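Leucine aminopeptidase 1 (Caenorhabditis elegans, PDB 2HC9) releases N-terminal amino acids, preferably leucine, from peptides as a two-zinc M17 aminopeptidase and probably serves as a digestive enzyme. Local coordinates at residues Arg64-Ile75 against Glu96-Thr106. The protein carries 1 engineered substitution. Sequence-based numbering, arbitrary orientation. Where two conformers were deposited one is given.
Sequences RHPLHYELAHLI and ELKPINYPEDT. With SO4 (sulfate ion), chain E.
I75 CD1 packs on L97 CB (3.7 Å) and I75 CG2 on E96 CB, seating the edge hairpin of strands 63-66 and 72-77 tightly against the end of helix 90-97 and the loop that leads to strand 108-114. R64 closes this side. With CG anti to the backbone N (chi1 171°) and a bend at chi3 (76°), its NH1 donates to a lone pair of E96 O in a short but bent bond of 2.8 Å, while E96 OE1, 3.7 Å from NH1 and well out of the guanidinium plane, adds only a long salt bridge. A leucine in place of R64 would probably leave E96 O without this donor and the E96 carboxylate without its nearby charge. I100 CD1 touches R64 CD at 3.6 Å. In the modelled H73 conformer the same methyl makes a CH-pi contact over one imidazole face, 3.7 Å from the centroid and 14° off the normal; a second deposited conformer makes this less certain.

The other end is wetter. Two waters bridge the backbones, each hydrogen-bonded to E70 O and reaching N101 O, one of them weakly, although P103 CG still presses on E70 CD at 3.5 Å and lies 4.0 Å from L71 CD2. E70 OE2 and D105 OD2 both form salt bridges with R58 of the second subunit, which also packs on P103. The chemistry thus divides: apolar contacts and one charged hydrogen bond fasten the hairpin within the N-terminal domain, whereas water and intersubunit salt bridges mark the end facing the neighbouring subunit.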
ATOM      1  N   ARG A  64     -19.568  16.230  33.544  1.00 23.97           N
ATOM      2  CA  ARG A  64     -19.571  17.685  33.558  1.00 27.41           C
ATOM      3  C   ARG A  64     -20.991  18.209  33.414  1.00 28.38           C
ATOM      4  O   ARG A  64     -21.730  17.799  32.513  1.00 26.11           O
ATOM      5  CB  ARG A  64     -18.698  18.277  32.441  1.00 29.22           C
ATOM      6  CG  ARG A  64     -18.861  19.802  32.316  1.00 32.52           C
ATOM      7  CD  ARG A  64     -18.183  20.371  31.106  1.00 37.07           C
ATOM      8  NE  ARG A  64     -18.914  20.128  29.869  1.00 37.78           N
ATOM      9  CZ  ARG A  64     -18.450  19.409  28.839  1.00 46.45           C
ATOM     10  NH1 ARG A  64     -17.243  18.825  28.878  1.00 31.67           N
ATOM     11  NH2 ARG A  64     -19.207  19.264  27.759  1.00 50.41           N
ATOM     12  N   HIS A  65     -21.366  19.120  34.312  1.00 21.23           N
ATOM     13  CA  HIS A  65     -22.715  19.644  34.358  1.00 16.58           C
ATOM     14  C   HIS A  65     -22.732  21.173  34.362  1.00 18.85           C
ATOM     15  O   HIS A  65     -22.108  21.814  35.211  1.00 21.67           O
ATOM     16  CB  HIS A  65     -23.445  19.067  35.570  1.00 24.73           C
ATOM     17  CG  HIS A  65     -23.731  17.605  35.423  1.00 29.35           C
ATOM     18  ND1 HIS A  65     -22.799  16.639  35.735  1.00 24.98           N
ATOM     19  CD2 HIS A  65     -24.805  16.947  34.917  1.00 30.45           C
ATOM     20  CE1 HIS A  65     -23.297  15.445  35.462  1.00 33.53           C
ATOM     21  NE2 HIS A  65     -24.518  15.602  34.973  1.00 35.35           N
ATOM     22  N   PRO A  66     -23.440  21.764  33.406  1.00 21.34           N
ATOM     23  CA  PRO A  66     -23.500  23.225  33.320  1.00 20.47           C
ATOM     24  C   PRO A  66     -24.360  23.817  34.454  1.00 21.34           C
ATOM     25  O   PRO A  66     -25.402  23.246  34.822  1.00 21.03           O
ATOM     26  CB  PRO A  66     -24.149  23.461  31.954  1.00 20.64           C
ATOM     27  CG  PRO A  66     -25.019  22.226  31.762  1.00 18.73           C
ATOM     28  CD  PRO A  66     -24.200  21.097  32.332  1.00 23.40           C
ATOM     29  N   LEU A  67     -23.891  24.926  35.017  1.00 19.45           N
ATOM     30  CA  LEU A  67     -24.586  25.595  36.119  1.00 21.42           C
ATOM     31  C   LEU A  67     -25.174  26.921  35.671  1.00 23.66           C
ATOM     32  O   LEU A  67     -25.702  27.694  36.486  1.00 24.93           O
ATOM     33  CB  LEU A  67     -23.626  25.818  37.296  1.00 23.31           C
ATOM     34  CG  LEU A  67     -22.954  24.550  37.836  1.00 20.28           C
ATOM     35  CD1 LEU A  67     -22.000  24.915  38.992  1.00 20.67           C
ATOM     36  CD2 LEU A  67     -23.992  23.514  38.281  1.00 21.68           C
ATOM     37  N   HIS A  68     -25.101  27.167  34.367  1.00 20.71           N
ATOM     38  CA  HIS A  68     -25.481  28.453  33.765  1.00 19.70           C
ATOM     39  C   HIS A  68     -25.476  28.209  32.267  1.00 19.31           C
ATOM     40  O   HIS A  68     -24.913  27.218  31.819  1.00 18.82           O
ATOM     41  CB  HIS A  68     -24.456  29.545  34.128  1.00 16.36           C
ATOM     42  CG  HIS A  68     -24.839  30.917  33.661  1.00 21.71           C
ATOM     43  ND1 HIS A  68     -24.323  31.481  32.513  1.00 21.56           N
ATOM     44  CD2 HIS A  68     -25.688  31.832  34.183  1.00 22.10           C
ATOM     45  CE1 HIS A  68     -24.834  32.691  32.353  1.00 24.29           C
ATOM     46  NE2 HIS A  68     -25.663  32.929  33.354  1.00 21.50           N
ATOM     47  N   TYR A  69     -26.129  29.075  31.496  1.00 19.85           N
ATOM     48  CA  TYR A  69     -26.134  28.881  30.045  1.00 19.51           C
ATOM     49  C   TYR A  69     -24.764  29.035  29.360  1.00 19.81           C
ATOM     50  O   TYR A  69     -24.577  28.505  28.273  1.00 18.20           O
ATOM     51  CB  TYR A  69     -27.254  29.658  29.337  1.00 22.12           C
ATOM     52  CG  TYR A  69     -27.073  31.166  29.292  1.00 24.11           C
ATOM     53  CD1 TYR A  69     -26.306  31.769  28.300  1.00 22.44           C
ATOM     54  CD2 TYR A  69     -27.687  31.983  30.235  1.00 23.83           C
ATOM     55  CE1 TYR A  69     -26.140  33.161  28.253  1.00 22.12           C
ATOM     56  CE2 TYR A  69     -27.511  33.370  30.208  1.00 23.91           C
ATOM     57  CZ  TYR A  69     -26.743  33.942  29.216  1.00 27.62           C
ATOM     58  OH  TYR A  69     -26.589  35.301  29.195  1.00 31.29           O
ATOM     59  N   GLU A  70     -23.808  29.715  30.007  1.00 19.00           N
ATOM     60  CA  GLU A  70     -22.469  29.887  29.405  1.00 20.01           C
ATOM     61  C   GLU A  70     -21.298  30.068  30.368  1.00 22.92           C
ATOM     62  O   GLU A  70     -20.153  29.862  29.970  1.00 21.87           O
ATOM     63  CB  GLU A  70     -22.457  31.018  28.376  1.00 21.63           C
ATOM     64  CG  GLU A  70     -22.720  32.377  28.989  1.00 19.83           C
ATOM     65  CD  GLU A  70     -22.614  33.507  27.986  1.00 24.24           C
ATOM     66  OE1 GLU A  70     -22.446  33.231  26.778  1.00 22.89           O
ATOM     67  OE2 GLU A  70     -22.669  34.681  28.426  1.00 26.86           O
ATOM     68  N   LEU A  71     -21.575  30.454  31.610  1.00 20.52           N
ATOM     69  CA  LEU A  71     -20.529  30.943  32.516  1.00 25.06           C
ATOM     70  C   LEU A  71     -20.029  29.933  33.539  1.00 23.85           C
ATOM     71  O   LEU A  71     -19.075  30.206  34.260  1.00 23.03           O
ATOM     72  CB  LEU A  71     -20.999  32.187  33.279  1.00 26.22           C
ATOM     73  CG  LEU A  71     -21.119  33.486  32.484  1.00 26.80           C
ATOM     74  CD1 LEU A  71     -21.803  34.571  33.325  1.00 27.35           C
ATOM     75  CD2 LEU A  71     -19.778  33.948  31.918  1.00 25.39           C
ATOM     76  N   ALA A  72     -20.680  28.785  33.676  1.00 20.86           N
ATOM     77  CA  ALA A  72     -20.351  27.964  34.855  1.00 19.22           C
ATOM     78  C   ALA A  72     -20.548  26.478  34.676  1.00 18.33           C
ATOM     79  O   ALA A  72     -21.495  26.051  34.008  1.00 19.02           O
ATOM     80  CB  ALA A  72     -21.133  28.441  36.093  1.00 19.96           C
ATOM     81  N   HIS A  73     -19.684  25.694  35.320  1.00 20.77           N
ATOM     82  CA  HIS A  73     -19.697  24.232  35.190  0.50 19.24           C
ATOM     83  C   HIS A  73     -19.331  23.568  36.513  1.00 20.94           C
ATOM     84  O   HIS A  73     -18.505  24.100  37.257  1.00 20.01           O
ATOM     85  CB  HIS A  73     -18.659  23.802  34.144  0.50 17.87           C
ATOM     86  CG  HIS A  73     -18.966  24.272  32.761  0.50 18.36           C
ATOM     87  ND1 HIS A  73     -18.552  25.496  32.279  0.50 15.88           N
ATOM     88  CD2 HIS A  73     -19.650  23.681  31.755  0.50 15.91           C
ATOM     89  CE1 HIS A  73     -18.964  25.634  31.034  0.50 16.51           C
ATOM     90  NE2 HIS A  73     -19.636  24.549  30.692  0.50 22.29           N
ATOM     91  N   LEU A  74     -19.907  22.396  36.771  1.00 18.64           N
ATOM     92  CA  LEU A  74     -19.400  21.485  37.805  1.00 18.22           C
ATOM     93  C   LEU A  74     -18.792  20.260  37.100  1.00 20.49           C
ATOM     94  O   LEU A  74     -19.434  19.640  36.258  1.00 22.04           O
ATOM     95  CB  LEU A  74     -20.554  21.019  38.704  1.00 19.20           C
ATOM     96  CG  LEU A  74     -20.281  19.913  39.740  1.00 19.71           C
ATOM     97  CD1 LEU A  74     -19.374  20.411  40.852  1.00 16.72           C
ATOM     98  CD2 LEU A  74     -21.568  19.412  40.354  1.00 24.84           C
ATOM     99  N   ILE A  75     -17.567  19.923  37.474  1.00 19.50           N
ATOM    100  CA  ILE A  75     -16.898  18.721  36.985  1.00 20.53           C
ATOM    101  C   ILE A  75     -16.803  17.708  38.133  1.00 19.41           C
ATOM    102  O   ILE A  75     -16.162  17.962  39.155  1.00 19.50           O
ATOM    103  CB  ILE A  75     -15.491  19.046  36.407  1.00 21.44           C
ATOM    104  CG1 ILE A  75     -15.636  19.872  35.118  1.00 21.50           C
ATOM    105  CG2 ILE A  75     -14.684  17.741  36.145  1.00 20.25           C
ATOM    106  CD1 ILE A  75     -14.262  20.340  34.539  1.00 21.93           C
ATOM    107  N   GLU A  96     -13.027  16.430  30.766  1.00 18.32           N
ATOM    108  CA  GLU A  96     -14.250  17.216  30.916  1.00 19.28           C
ATOM    109  C   GLU A  96     -14.010  18.707  30.708  1.00 18.21           C
ATOM    110  O   GLU A  96     -14.893  19.428  30.245  1.00 18.92           O
ATOM    111  CB  GLU A  96     -14.865  16.994  32.316  1.00 20.36           C
ATOM    112  CG  GLU A  96     -15.304  15.541  32.600  1.00 23.96           C
ATOM    113  CD  GLU A  96     -16.319  14.963  31.605  1.00 27.65           C
ATOM    114  OE1 GLU A  96     -16.931  15.703  30.821  1.00 25.02           O
ATOM    115  OE2 GLU A  96     -16.529  13.729  31.644  1.00 38.59           O
ATOM    116  N   LEU A  97     -12.811  19.161  31.058  1.00 18.11           N
ATOM    117  CA  LEU A  97     -12.509  20.595  31.051  1.00 19.65           C
ATOM    118  C   LEU A  97     -12.006  21.086  29.682  1.00 19.80           C
ATOM    119  O   LEU A  97     -12.355  22.175  29.236  1.00 19.17           O
ATOM    120  CB  LEU A  97     -11.498  20.931  32.150  1.00 20.11           C
ATOM    121  CG  LEU A  97     -10.998  22.388  32.290  1.00 17.26           C
ATOM    122  CD1 LEU A  97     -12.155  23.383  32.513  1.00 16.82           C
ATOM    123  CD2 LEU A  97      -9.934  22.508  33.391  1.00 19.32           C
ATOM    124  N   LYS A  98     -11.165  20.290  29.024  1.00 18.36           N
ATOM    125  CA  LYS A  98     -10.549  20.732  27.762  1.00 20.23           C
ATOM    126  C   LYS A  98     -11.555  21.250  26.737  1.00 19.84           C
ATOM    127  O   LYS A  98     -11.268  22.243  26.067  1.00 25.10           O
ATOM    128  CB  LYS A  98      -9.637  19.627  27.173  1.00 19.61           C
ATOM    129  CG  LYS A  98      -8.793  20.036  25.981  1.00 24.56           C
ATOM    130  CD  LYS A  98      -7.786  21.123  26.358  1.00 23.75           C
ATOM    131  CE  LYS A  98      -7.083  21.658  25.117  1.00 24.34           C
ATOM    132  NZ  LYS A  98      -7.952  22.640  24.462  1.00 22.15           N
ATOM    133  N   PRO A  99     -12.747  20.614  26.610  1.00 21.47           N
ATOM    134  CA  PRO A  99     -13.749  21.158  25.683  1.00 22.51           C
ATOM    135  C   PRO A  99     -14.366  22.496  26.037  1.00 24.81           C
ATOM    136  O   PRO A  99     -14.959  23.136  25.161  1.00 26.61           O
ATOM    137  CB  PRO A  99     -14.873  20.099  25.719  1.00 22.47           C
ATOM    138  CG  PRO A  99     -14.198  18.855  26.182  1.00 23.09           C
ATOM    139  CD  PRO A  99     -13.231  19.343  27.198  1.00 22.27           C
ATOM    140  N   ILE A 100     -14.305  22.893  27.307  1.00 23.22           N
ATOM    141  CA  ILE A 100     -15.010  24.093  27.718  1.00 21.99           C
ATOM    142  C   ILE A 100     -14.430  25.340  27.058  1.00 20.50           C
ATOM    143  O   ILE A 100     -13.223  25.557  27.066  1.00 21.65           O
ATOM    144  CB  ILE A 100     -15.056  24.248  29.239  1.00 23.59           C
ATOM    145  CG1 ILE A 100     -15.877  23.106  29.851  1.00 21.20           C
ATOM    146  CG2 ILE A 100     -15.639  25.629  29.634  1.00 24.55           C
ATOM    147  CD1 ILE A 100     -15.803  23.091  31.382  1.00 25.68           C
ATOM    148  N   ASN A 101     -15.322  26.154  26.497  1.00 22.36           N
ATOM    149  CA  ASN A 101     -14.970  27.493  26.033  1.00 22.12           C
ATOM    150  C   ASN A 101     -15.604  28.573  26.887  1.00 27.55           C
ATOM    151  O   ASN A 101     -16.708  28.385  27.411  1.00 31.53           O
ATOM    152  CB  ASN A 101     -15.367  27.644  24.575  1.00 28.06           C
ATOM    153  CG  ASN A 101     -14.604  26.691  23.673  1.00 22.88           C
ATOM    154  OD1 ASN A 101     -13.417  26.433  23.879  1.00 27.97           O
ATOM    155  ND2 ASN A 101     -15.298  26.136  22.686  1.00 30.88           N
ATOM    156  N   TYR A 102     -14.903  29.694  27.051  1.00 22.18           N
ATOM    157  CA  TYR A 102     -15.413  30.810  27.873  1.00 20.78           C
ATOM    158  C   TYR A 102     -15.931  31.904  26.929  1.00 23.19           C
ATOM    159  O   TYR A 102     -15.331  32.150  25.868  1.00 23.03           O
ATOM    160  CB  TYR A 102     -14.305  31.360  28.799  1.00 18.69           C
ATOM    161  CG  TYR A 102     -13.611  30.264  29.558  1.00 17.60           C
ATOM    162  CD1 TYR A 102     -14.221  29.679  30.668  1.00 19.58           C
ATOM    163  CD2 TYR A 102     -12.350  29.776  29.151  1.00 16.45           C
ATOM    164  CE1 TYR A 102     -13.619  28.647  31.352  1.00 20.06           C
ATOM    165  CE2 TYR A 102     -11.721  28.711  29.855  1.00 17.80           C
ATOM    166  CZ  TYR A 102     -12.375  28.164  30.956  1.00 20.22           C
ATOM    167  OH  TYR A 102     -11.814  27.131  31.676  1.00 19.77           O
ATOM    168  N   PRO A 103     -17.052  32.558  27.291  1.00 22.15           N
ATOM    169  CA  PRO A 103     -17.502  33.668  26.454  1.00 24.66           C
ATOM    170  C   PRO A 103     -16.393  34.670  26.169  1.00 25.97           C
ATOM    171  O   PRO A 103     -15.516  34.903  26.997  1.00 24.83           O
ATOM    172  CB  PRO A 103     -18.643  34.299  27.268  1.00 23.60           C
ATOM    173  CG  PRO A 103     -19.164  33.161  28.091  1.00 26.83           C
ATOM    174  CD  PRO A 103     -17.951  32.326  28.442  1.00 21.84           C
ATOM    175  N   GLU A 104     -16.436  35.229  24.969  1.00 24.51           N
ATOM    176  CA  GLU A 104     -15.462  36.190  24.459  1.00 28.99           C
ATOM    177  C   GLU A 104     -15.061  37.270  25.494  1.00 25.80           C
ATOM    178  O   GLU A 104     -13.895  37.649  25.601  1.00 26.34           O
ATOM    179  CB  GLU A 104     -16.107  36.797  23.196  1.00 34.23           C
ATOM    180  CG  GLU A 104     -15.505  38.007  22.592  1.00 43.92           C
ATOM    181  CD  GLU A 104     -15.849  39.267  23.340  1.00 31.38           C
ATOM    182  OE1 GLU A 104     -17.049  39.638  23.458  1.00 35.47           O
ATOM    183  OE2 GLU A 104     -14.886  39.882  23.811  1.00 37.88           O
ATOM    184  N   ASP A 105     -16.026  37.767  26.257  1.00 21.87           N
ATOM    185  CA  ASP A 105     -15.758  38.874  27.174  1.00 23.86           C
ATOM    186  C   ASP A 105     -15.499  38.452  28.630  1.00 27.66           C
ATOM    187  O   ASP A 105     -15.457  39.297  29.533  1.00 22.05           O
ATOM    188  CB  ASP A 105     -16.904  39.896  27.120  1.00 30.39           C
ATOM    189  CG  ASP A 105     -18.271  39.273  27.400  1.00 30.40           C
ATOM    190  OD1 ASP A 105     -18.399  38.028  27.382  1.00 29.39           O
ATOM    191  OD2 ASP A 105     -19.235  40.037  27.652  1.00 26.76           O
ATOM    192  N   THR A 106     -15.336  37.153  28.870  1.00 23.69           N
ATOM    193  CA  THR A 106     -14.835  36.675  30.162  1.00 23.40           C
ATOM    194  C   THR A 106     -13.484  37.306  30.527  1.00 23.18           C
ATOM    195  O   THR A 106     -12.553  37.300  29.721  1.00 25.73           O
ATOM    196  CB  THR A 106     -14.666  35.142  30.147  1.00 23.32           C
ATOM    197  OG1 THR A 106     -15.904  34.535  29.755  1.00 22.44           O
ATOM    198  CG2 THR A 106     -14.267  34.640  31.528  1.00 19.07           C
TER
HETATM  199  S   SO4 E 901      -7.776  25.044  21.899  1.00 38.58           S
HETATM  200  O1  SO4 E 901      -8.241  25.285  23.269  1.00 41.26           O
HETATM  201  O2  SO4 E 901      -7.063  26.220  21.395  1.00 38.74           O
HETATM  202  O3  SO4 E 901      -6.905  23.853  21.915  1.00 29.74           O
HETATM  203  O4  SO4 E 901      -8.891  24.805  20.981  1.00 39.62           O
HETATM  204  O   HOH W   1     -17.699  28.840  30.539  1.00 45.69           O
HETATM  205  O   HOH W   2     -19.611  27.752  28.136  1.00 62.67           O